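Cfl (Pectobacterium brasiliense, PDB 7A9J) probably ligates coronafacic acid and related carboxylic acids, most likely through an acyl-adenylate, as in other ATP-dependent AMP-binding enzymes. Local coordinates at residues 233-236 with 237-241; 199-203 with 204-208; 257-261 with 262-266. The protein carries 1 engineered substitution. One frame throughout, in Å; residues are numbered along the deposited sequence.

Overall arrangement
Two of the three contacts reach the bound indene carboxylic acid. In contact 1 (233-241) Pro-240 and Trp-241 line its pocket, and in contact 2 (199-208) the side chain of Tyr-201 comes within about 4 Å of it. These two lie about 17 Å apart between centres and about 5 Å between nearest atoms, without touching. Contact 3 (257-266), about 12 Å from contact 1 between centres, packs directly against it: Leu-237 CD2 lies 4.0 Å from Leu-258 CD2. Asn-81 also ties these two together, bonding to Leu-237 N and Leu-259 O. Contacts 2 and 3 are about 29 Å apart between centres. Each carries the chain into the start of a helix.

Contact 1 (233-236 with 237-241); sequences SLVD and LISPW. With R4Z (6-ethyl-1-oxidanylidene-indene-4-carboxylic acid), chain B.
The indole of Trp-241 has the bound acid over one face, while Val-235 reaches it obliquely from the side turned away from the ligand. The two bicycles run almost parallel: atom C03 of the ligand's five-membered ring sits 3.7 Å from Trp-241 CE2, over the middle of the indole. A broad, flat aromatic side chain suits this wall, since it can lie flat against the five-membered ring and the fused edge of the indenone. Trp-241 CG stands anti to its backbone N (chi1 -171°), swinging the ring back along the chain until CE3 comes 4.0 Å from Val-235 CG2. Next to it, Pro-240 CB lies 3.7 Å from C14 of the ligand's ethyl group.

The chain reaches this point through a type I beta turn from Asp-236 to Ser-239, which joins strand 230-233 to helix 240-251. Ser-239 N closes the turn on Asp-236 O at 2.8 Å, the N-H pointing fairly directly (157°) but from above the carbonyl plane. Ser-239 holds the N-cap position, and Pro-240 fits the first helical turn, where a backbone N-H is not needed. The other methyl of Val-235, CG1, rests 3.6 Å from Ser-239 CB. Ser-242 OG hydrogen-bonds to Val-235 O. Leu-237 and Ile-238, the two central residues of the turn, pack against Leu-85 of helix 83-95.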
loop_
_atom_site.group_PDB
_atom_site.type_symbol
_atom_site.label_atom_id
_atom_site.label_comp_id
_atom_site.label_asym_id
_atom_site.label_seq_id
_atom_site.Cartn_x
_atom_site.Cartn_y
_atom_site.Cartn_z
ATOM N N SER A 233 8.518 5.716 2.691
ATOM C CA SER A 233 7.495 4.672 2.509
ATOM C C SER A 233 8.059 3.344 2.984
ATOM O O SER A 233 9.103 2.894 2.482
ATOM C CB SER A 233 7.042 4.559 1.045
ATOM O OG SER A 233 6.123 3.449 0.944
ATOM N N LEU A 234 7.350 2.697 3.942
ATOM C CA LEU A 234 7.821 1.425 4.448
ATOM C C LEU A 234 7.495 0.275 3.490
ATOM O O LEU A 234 8.048 -0.823 3.651
ATOM C CB LEU A 234 7.188 1.142 5.820
ATOM C CG LEU A 234 7.657 2.200 6.833
ATOM C CD1 LEU A 234 6.884 2.024 8.120
ATOM C CD2 LEU A 234 9.157 2.046 7.126
ATOM N N VAL A 235 6.661 0.517 2.488
ATOM C CA VAL A 235 6.361 -0.525 1.511
ATOM C C VAL A 235 7.517 -0.526 0.496
ATOM O O VAL A 235 7.979 0.541 0.143
ATOM C CB VAL A 235 5.043 -0.182 0.834
ATOM C CG1 VAL A 235 4.851 -1.069 -0.371
ATOM C CG2 VAL A 235 3.853 -0.369 1.897
ATOM N N ASP A 236 7.983 -1.700 0.075
ATOM C CA ASP A 236 9.090 -1.752 -0.882
ATOM C C ASP A 236 8.870 -0.843 -2.077
ATOM O O ASP A 236 7.774 -0.762 -2.648
ATOM C CB ASP A 236 9.318 -3.181 -1.424
ATOM C CG ASP A 236 9.613 -4.221 -0.356
ATOM O OD1 ASP A 236 10.133 -3.897 0.733
ATOM O OD2 ASP A 236 9.355 -5.401 -0.646
ATOM N N LEU A 237 9.988 -0.224 -2.531
ATOM C CA LEU A 237 9.929 0.672 -3.679
ATOM C C LEU A 237 9.610 -0.064 -4.977
ATOM O O LEU A 237 9.217 0.562 -5.959
ATOM C CB LEU A 237 11.292 1.427 -3.799
ATOM C CG LEU A 237 11.439 2.403 -4.971
ATOM C CD1 LEU A 237 10.330 3.459 -5.005
ATOM C CD2 LEU A 237 12.881 3.025 -4.787
ATOM N N ILE A 238 9.726 -1.383 -4.986
ATOM C CA ILE A 238 9.294 -2.172 -6.140
ATOM C C ILE A 238 7.773 -2.287 -6.193
ATOM O O ILE A 238 7.226 -2.710 -7.206
ATOM C CB ILE A 238 10.007 -3.533 -6.064
ATOM C CG1 ILE A 238 10.276 -4.146 -7.460
ATOM C CG2 ILE A 238 9.206 -4.530 -5.262
ATOM C CD1 ILE A 238 11.277 -3.353 -8.353
ATOM N N SER A 239 7.092 -1.870 -5.157
ATOM C CA SER A 239 5.608 -2.048 -5.122
ATOM C C SER A 239 4.903 -0.782 -5.628
ATOM O O SER A 239 5.305 0.330 -5.297
ATOM C CB SER A 239 5.186 -2.338 -3.694
ATOM O OG SER A 239 3.782 -2.622 -3.660
ATOM N N PRO A 240 3.864 -0.863 -6.440
ATOM C CA PRO A 240 3.263 0.354 -7.047
ATOM C C PRO A 240 2.905 1.521 -6.119
ATOM O O PRO A 240 3.168 2.660 -6.483
ATOM C CB PRO A 240 1.961 -0.200 -7.689
ATOM C CG PRO A 240 2.360 -1.516 -8.189
ATOM C CD PRO A 240 3.263 -2.100 -7.003
ATOM N N TRP A 241 2.332 1.286 -4.931
ATOM C CA TRP A 241 2.052 2.451 -4.087
ATOM C C TRP A 241 3.334 3.263 -3.781
ATOM O O TRP A 241 3.312 4.490 -3.802
ATOM C CB TRP A 241 1.400 2.020 -2.780
ATOM C CG TRP A 241 0.880 3.157 -1.939
ATOM C CD1 TRP A 241 0.386 4.366 -2.371
ATOM C CD2 TRP A 241 0.767 3.144 -0.521
ATOM N NE1 TRP A 241 -0.007 5.140 -1.273
ATOM C CE2 TRP A 241 0.229 4.408 -0.134
ATOM C CE3 TRP A 241 1.088 2.191 0.457
ATOM C CZ2 TRP A 241 0.019 4.748 1.199
ATOM C CZ3 TRP A 241 0.887 2.511 1.763
ATOM C CH2 TRP A 241 0.380 3.796 2.123
HETATM C C13 R4Z B . -2.306 1.630 -6.337
HETATM C C15 R4Z B . -2.843 2.468 -4.003
HETATM C C02 R4Z B . -3.246 3.199 -1.541
HETATM C C03 R4Z B . -3.078 2.719 -0.243
HETATM C C04 R4Z B . -2.581 1.282 -0.414
HETATM C C05 R4Z B . -2.856 2.339 -2.624
HETATM C C06 R4Z B . -2.406 1.139 -2.019
HETATM C C07 R4Z B . -1.936 0.122 -2.842
HETATM C C08 R4Z B . -1.441 -1.189 -2.210
HETATM C C11 R4Z B . -1.891 0.281 -4.226
HETATM C C12 R4Z B . -2.343 1.461 -4.832
HETATM C C14 R4Z B . -0.865 1.966 -6.816
HETATM O O01 R4Z B . -3.704 4.293 -1.741
HETATM O O09 R4Z B . -0.763 -1.963 -2.939
HETATM O O10 R4Z B . -1.704 -1.516 -1.008
#

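Contact 2 (199-203 with 204-208); sequences IVYSQ and KTLID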
loop_
_atom_site.group_PDB
_atom_site.type_symbol
_atom_site.label_atom_id
_atom_site.label_comp_id
_atom_site.label_asym_id
_atom_site.label_seq_id
_atom_site.Cartn_x
_atom_site.Cartn_y
_atom_site.Cartn_z
ATOM N N ILE A 199 -1.559 -5.120 -15.047
ATOM C CA ILE A 199 -2.325 -3.893 -15.234
ATOM C C ILE A 199 -1.440 -2.900 -15.969
ATOM O O ILE A 199 -0.331 -2.592 -15.538
ATOM C CB ILE A 199 -2.791 -3.313 -13.895
ATOM C CG1 ILE A 199 -3.592 -4.370 -13.111
ATOM C CG2 ILE A 199 -3.580 -2.048 -14.124
ATOM C CD1 ILE A 199 -4.786 -4.902 -13.866
ATOM N N VAL A 200 -1.923 -2.419 -17.101
ATOM C CA VAL A 200 -1.104 -1.608 -17.993
ATOM C C VAL A 200 -1.410 -0.148 -17.718
ATOM O O VAL A 200 -2.563 0.277 -17.806
ATOM C CB VAL A 200 -1.363 -1.964 -19.464
ATOM C CG1 VAL A 200 -0.462 -1.093 -20.385
ATOM C CG2 VAL A 200 -1.066 -3.463 -19.660
ATOM N N TYR A 201 -0.365 0.604 -17.426
ATOM C CA TYR A 201 -0.398 2.064 -17.249
ATOM C C TYR A 201 0.213 2.726 -18.471
ATOM O O TYR A 201 1.294 2.314 -18.908
ATOM C CB TYR A 201 0.469 2.491 -16.087
ATOM C CG TYR A 201 -0.152 2.296 -14.730
ATOM C CD1 TYR A 201 -0.677 1.075 -14.345
ATOM C CD2 TYR A 201 -0.098 3.336 -13.806
ATOM C CE1 TYR A 201 -1.243 0.908 -13.091
ATOM C CE2 TYR A 201 -0.617 3.176 -12.521
ATOM C CZ TYR A 201 -1.147 1.955 -12.164
ATOM O OH TYR A 201 -1.655 1.753 -10.878
ATOM N N SER A 202 -0.460 3.752 -19.003
ATOM C CA SER A 202 0.211 4.658 -19.927
ATOM C C SER A 202 0.972 5.741 -19.162
ATOM O O SER A 202 0.914 5.833 -17.927
ATOM C CB SER A 202 -0.799 5.294 -20.881
ATOM O OG SER A 202 -1.631 6.172 -20.134
ATOM N N GLN A 203 1.779 6.506 -19.924
ATOM C CA GLN A 203 2.348 7.733 -19.378
ATOM C C GLN A 203 1.270 8.579 -18.702
ATOM O O GLN A 203 1.485 9.094 -17.589
ATOM C CB GLN A 203 3.089 8.507 -20.479
ATOM C CG GLN A 203 4.307 7.742 -21.034
ATOM C CD GLN A 203 5.583 7.981 -20.211
ATOM O OE1 GLN A 203 5.596 8.795 -19.300
ATOM N NE2 GLN A 203 6.681 7.289 -20.584
ATOM N N LYS A 204 0.101 8.709 -19.339
ATOM C CA LYS A 204 -0.994 9.469 -18.741
ATOM C C LYS A 204 -1.538 8.820 -17.463
ATOM O O LYS A 204 -1.824 9.543 -16.497
ATOM C CB LYS A 204 -2.137 9.666 -19.742
ATOM C CG LYS A 204 -3.225 10.611 -19.198
ATOM C CD LYS A 204 -4.321 10.895 -20.263
ATOM C CE LYS A 204 -5.300 12.001 -19.811
ATOM N NZ LYS A 204 -5.849 11.825 -18.438
ATOM N N THR A 205 -1.756 7.483 -17.451
ATOM C CA THR A 205 -2.158 6.846 -16.195
ATOM C C THR A 205 -1.222 7.237 -15.063
ATOM O O THR A 205 -1.656 7.581 -13.942
ATOM C CB THR A 205 -2.140 5.310 -16.281
ATOM O OG1 THR A 205 -2.734 4.857 -17.499
ATOM C CG2 THR A 205 -2.995 4.735 -15.107
ATOM N N LEU A 206 0.083 7.206 -15.344
ATOM C CA LEU A 206 1.029 7.485 -14.287
ATOM C C LEU A 206 0.965 8.957 -13.851
ATOM O O LEU A 206 1.031 9.243 -12.650
ATOM C CB LEU A 206 2.418 7.103 -14.798
ATOM C CG LEU A 206 3.484 6.907 -13.770
ATOM C CD1 LEU A 206 3.101 5.788 -12.798
ATOM C CD2 LEU A 206 4.764 6.548 -14.583
ATOM N N ILE A 207 0.880 9.882 -14.815
ATOM C CA ILE A 207 0.680 11.305 -14.497
ATOM C C ILE A 207 -0.528 11.438 -13.547
ATOM O O ILE A 207 -0.450 12.078 -12.491
ATOM C CB ILE A 207 0.444 12.103 -15.787
ATOM C CG1 ILE A 207 1.731 12.179 -16.679
ATOM C CG2 ILE A 207 -0.103 13.529 -15.508
ATOM C CD1 ILE A 207 1.373 12.738 -18.020
ATOM N N ASP A 208 -1.660 10.851 -13.938
ATOM C CA ASP A 208 -2.888 11.030 -13.160
ATOM C C ASP A 208 -2.796 10.306 -11.813
ATOM O O ASP A 208 -3.274 10.819 -10.794
ATOM C CB ASP A 208 -4.106 10.554 -13.974
ATOM C CG ASP A 208 -4.330 11.436 -15.242
ATOM O OD1 ASP A 208 -3.930 12.629 -15.201
ATOM O OD2 ASP A 208 -4.921 10.960 -16.240
#
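Ser-202 and Thr-205 exchange backbone and side-chain bonds in a capping box, the reciprocal lock that starts helix 203-214. Thr-205 N gives its hydrogen to Ser-202 OG at 3.0 Å and 168°, and Ser-202 N returns the bond to Thr-205 OG1 at 2.9 Å, less straight. A short hydroxyl side chain suits the cap: with OG between the backbone N and the carbonyl carbon (chi1 68°), serine can reach forward over the first turn and satisfy an N-H that has no carbonyl before it. Thr-205 OG1 is also hydrogen-bonded to Lys-385 O, so this hydroxyl joins the helix start to a neighbouring loop.

The regular helical bonds follow at once, Leu-206 N to Ser-202 O at 3.0 Å and Ile-207 N to Gln-203 O at 2.9 Å. On the outer side Lys-204 NZ makes a short salt bridge, one turn on, to Asp-208 OD2 through the syn lone pair of that oxygen.

Thr-205 is useful at both branches. Its methyl CG2 lies over one face of the Tyr-201 ring, offset toward the rim, in a CH-pi contact 3.9 Å from the centroid, and Leu-206 CD1 adds an oblique approach. Tyr-201 OH is held by Gly-340 O, in the acid pocket.

Strand 198-202 pairs with strands 183-188 and 388-390, and the Tyr-201 ring meets Phe-187. The axis of segment 204-208 stands at 83° to that of strand residues 199-202, with Gln-203 and Leu-206 packed on Leu-93 of helix 83-95.

Contact 3 (257-261 with 262-266); sequences LLLSE and VDIEN. With PO4 (phosphate ion), chain C.
Ser-260 and Asp-263 satisfy each other at the start of helix 261-265, backbone to side chain in both directions. Ser-260 N points almost straight (172°) at Asp-263 OD1, 2.8 Å away, and meets that oxygen from above the carboxylate plane. In return Asp-263 N bonds to Ser-260 OG at 3.1 Å. This is a capping box, and both residue types fit their places: serine is compact enough to fold over the first turn, while aspartate, its CG set beside its own backbone N (chi1 -62°), carries a carboxylate back to the N-cap. Its negative charge should also be favoured by the helix dipole.

Asp-263 OD1 has a second donor, a water at 2.8 Å that also donates to Leu-258 O and so bridges the backbone at Leu-258 to the cap. Glu-261 N, one of the first N-H groups of the helix, is taken up by a phosphate, probably from the crystallisation liquor, through its O3 at 2.7 Å. Lys-128 and Arg-129 hold the same ion. The carbonyls are engaged in turn: Ser-260 O accepts from Ile-264 N at 3.0 Å, and Glu-261 O accepts from Glu-265 N at 2.9 Å, with a weak second bond from Ile-264 N. Leu-259 O receives Asn-81 ND2.

Beside these polar groups Leu-259 CB lies 3.9 Å from Ile-264 CG1, the two chains crossing at about a right angle. The branched hydrocarbons suit this inner side of the short helix. Both touch Leu-234, in the loop after strand 230-233, and Leu-259 also packs on Ile-267 and Thr-270 of helix 267-274. Before the turn, strand 255-257 lies parallel between strands 39-42 and 230-233.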
loop_
_atom_site.group_PDB
_atom_site.type_symbol
_atom_site.label_atom_id
_atom_site.label_comp_id
_atom_site.label_asym_id
_atom_site.label_seq_id
_atom_site.Cartn_x
_atom_site.Cartn_y
_atom_site.Cartn_z
ATOM N N LEU A 257 13.388 9.147 1.723
ATOM C CA LEU A 257 14.241 8.314 2.565
ATOM C C LEU A 257 14.023 6.872 2.190
ATOM O O LEU A 257 12.880 6.404 2.229
ATOM C CB LEU A 257 13.906 8.521 4.044
ATOM C CG LEU A 257 14.586 7.557 5.030
ATOM C CD1 LEU A 257 16.138 7.767 5.080
ATOM C CD2 LEU A 257 13.932 7.811 6.446
ATOM N N LEU A 258 15.103 6.178 1.803
ATOM C CA LEU A 258 15.045 4.757 1.494
ATOM C C LEU A 258 15.679 3.919 2.593
ATOM O O LEU A 258 16.813 4.160 3.007
ATOM C CB LEU A 258 15.736 4.444 0.164
ATOM C CG LEU A 258 15.042 5.070 -1.047
ATOM C CD1 LEU A 258 15.829 4.593 -2.318
ATOM C CD2 LEU A 258 13.578 4.639 -1.192
ATOM N N LEU A 259 14.927 2.904 3.056
ATOM C CA LEU A 259 15.412 1.976 4.071
ATOM C C LEU A 259 15.566 0.555 3.537
ATOM O O LEU A 259 14.738 0.069 2.761
ATOM C CB LEU A 259 14.414 1.944 5.233
ATOM C CG LEU A 259 14.131 3.312 5.850
ATOM C CD1 LEU A 259 13.127 3.122 7.032
ATOM C CD2 LEU A 259 15.458 3.935 6.327
ATOM N N SER A 260 16.543 -0.143 4.080
ATOM C CA SER A 260 16.788 -1.544 3.809
ATOM C C SER A 260 15.899 -2.401 4.707
ATOM O O SER A 260 15.301 -1.909 5.653
ATOM C CB SER A 260 18.241 -1.863 4.055
ATOM O OG SER A 260 18.485 -1.965 5.448
ATOM N N GLU A 261 15.846 -3.702 4.408
ATOM C CA GLU A 261 15.107 -4.637 5.257
ATOM C C GLU A 261 15.615 -4.580 6.702
ATOM O O GLU A 261 14.815 -4.488 7.652
ATOM C CB GLU A 261 15.229 -6.051 4.676
ATOM C CG GLU A 261 14.237 -7.038 5.324
ATOM C CD GLU A 261 14.041 -8.329 4.530
ATOM O OE1 GLU A 261 15.029 -8.850 3.961
ATOM O OE2 GLU A 261 12.887 -8.825 4.484
ATOM N N VAL A 262 16.933 -4.543 6.883
ATOM C CA VAL A 262 17.472 -4.510 8.233
ATOM C C VAL A 262 17.078 -3.215 8.925
ATOM O O VAL A 262 16.750 -3.204 10.127
ATOM C CB VAL A 262 18.992 -4.698 8.195
ATOM C CG1 VAL A 262 19.592 -4.232 9.516
ATOM C CG2 VAL A 262 19.263 -6.161 8.010
ATOM N N ASP A 263 17.073 -2.110 8.170
ATOM C CA ASP A 263 16.659 -0.833 8.752
ATOM C C ASP A 263 15.243 -0.931 9.281
ATOM O O ASP A 263 14.923 -0.361 10.329
ATOM C CB ASP A 263 16.714 0.308 7.744
ATOM C CG ASP A 263 18.123 0.566 7.208
ATOM O OD1 ASP A 263 18.205 1.002 6.046
ATOM O OD2 ASP A 263 19.114 0.333 7.934
ATOM N N ILE A 264 14.377 -1.629 8.545
ATOM C CA ILE A 264 12.972 -1.675 8.951
ATOM C C ILE A 264 12.734 -2.677 10.067
ATOM O O ILE A 264 11.853 -2.467 10.918
ATOM C CB ILE A 264 12.104 -1.938 7.715
ATOM C CG1 ILE A 264 12.097 -0.694 6.862
ATOM C CG2 ILE A 264 10.610 -2.191 8.131
ATOM C CD1 ILE A 264 11.476 -0.894 5.481
ATOM N N GLU A 265 13.503 -3.763 10.113
ATOM C CA GLU A 265 13.517 -4.583 11.317
ATOM C C GLU A 265 13.917 -3.767 12.541
ATOM O O GLU A 265 13.446 -4.041 13.642
ATOM C CB GLU A 265 14.463 -5.782 11.156
ATOM C CG GLU A 265 14.025 -6.768 10.078
ATOM C CD GLU A 265 15.155 -7.719 9.617
ATOM O OE1 GLU A 265 14.893 -8.526 8.690
ATOM O OE2 GLU A 265 16.291 -7.665 10.168
ATOM N N ASN A 266 14.764 -2.756 12.378
ATOM C CA ASN A 266 15.120 -1.933 13.526
ATOM C C ASN A 266 14.427 -0.575 13.439
ATOM O O ASN A 266 15.055 0.462 13.690
ATOM C CB ASN A 266 16.647 -1.818 13.590
ATOM C CG ASN A 266 17.296 -3.147 13.924
ATOM O OD1 ASN A 266 17.898 -3.796 13.063
ATOM N ND2 ASN A 266 17.172 -3.564 15.179
HETATM P P PO4 C . 17.498 -5.488 1.367
HETATM O O1 PO4 C . 16.595 -6.732 1.203
HETATM O O2 PO4 C . 18.664 -5.769 2.289
HETATM O O3 PO4 C . 16.665 -4.393 1.957
HETATM O O4 PO4 C . 18.053 -5.017 0.067
HETATM O O HOH W 1 18.870 3.289 4.533
#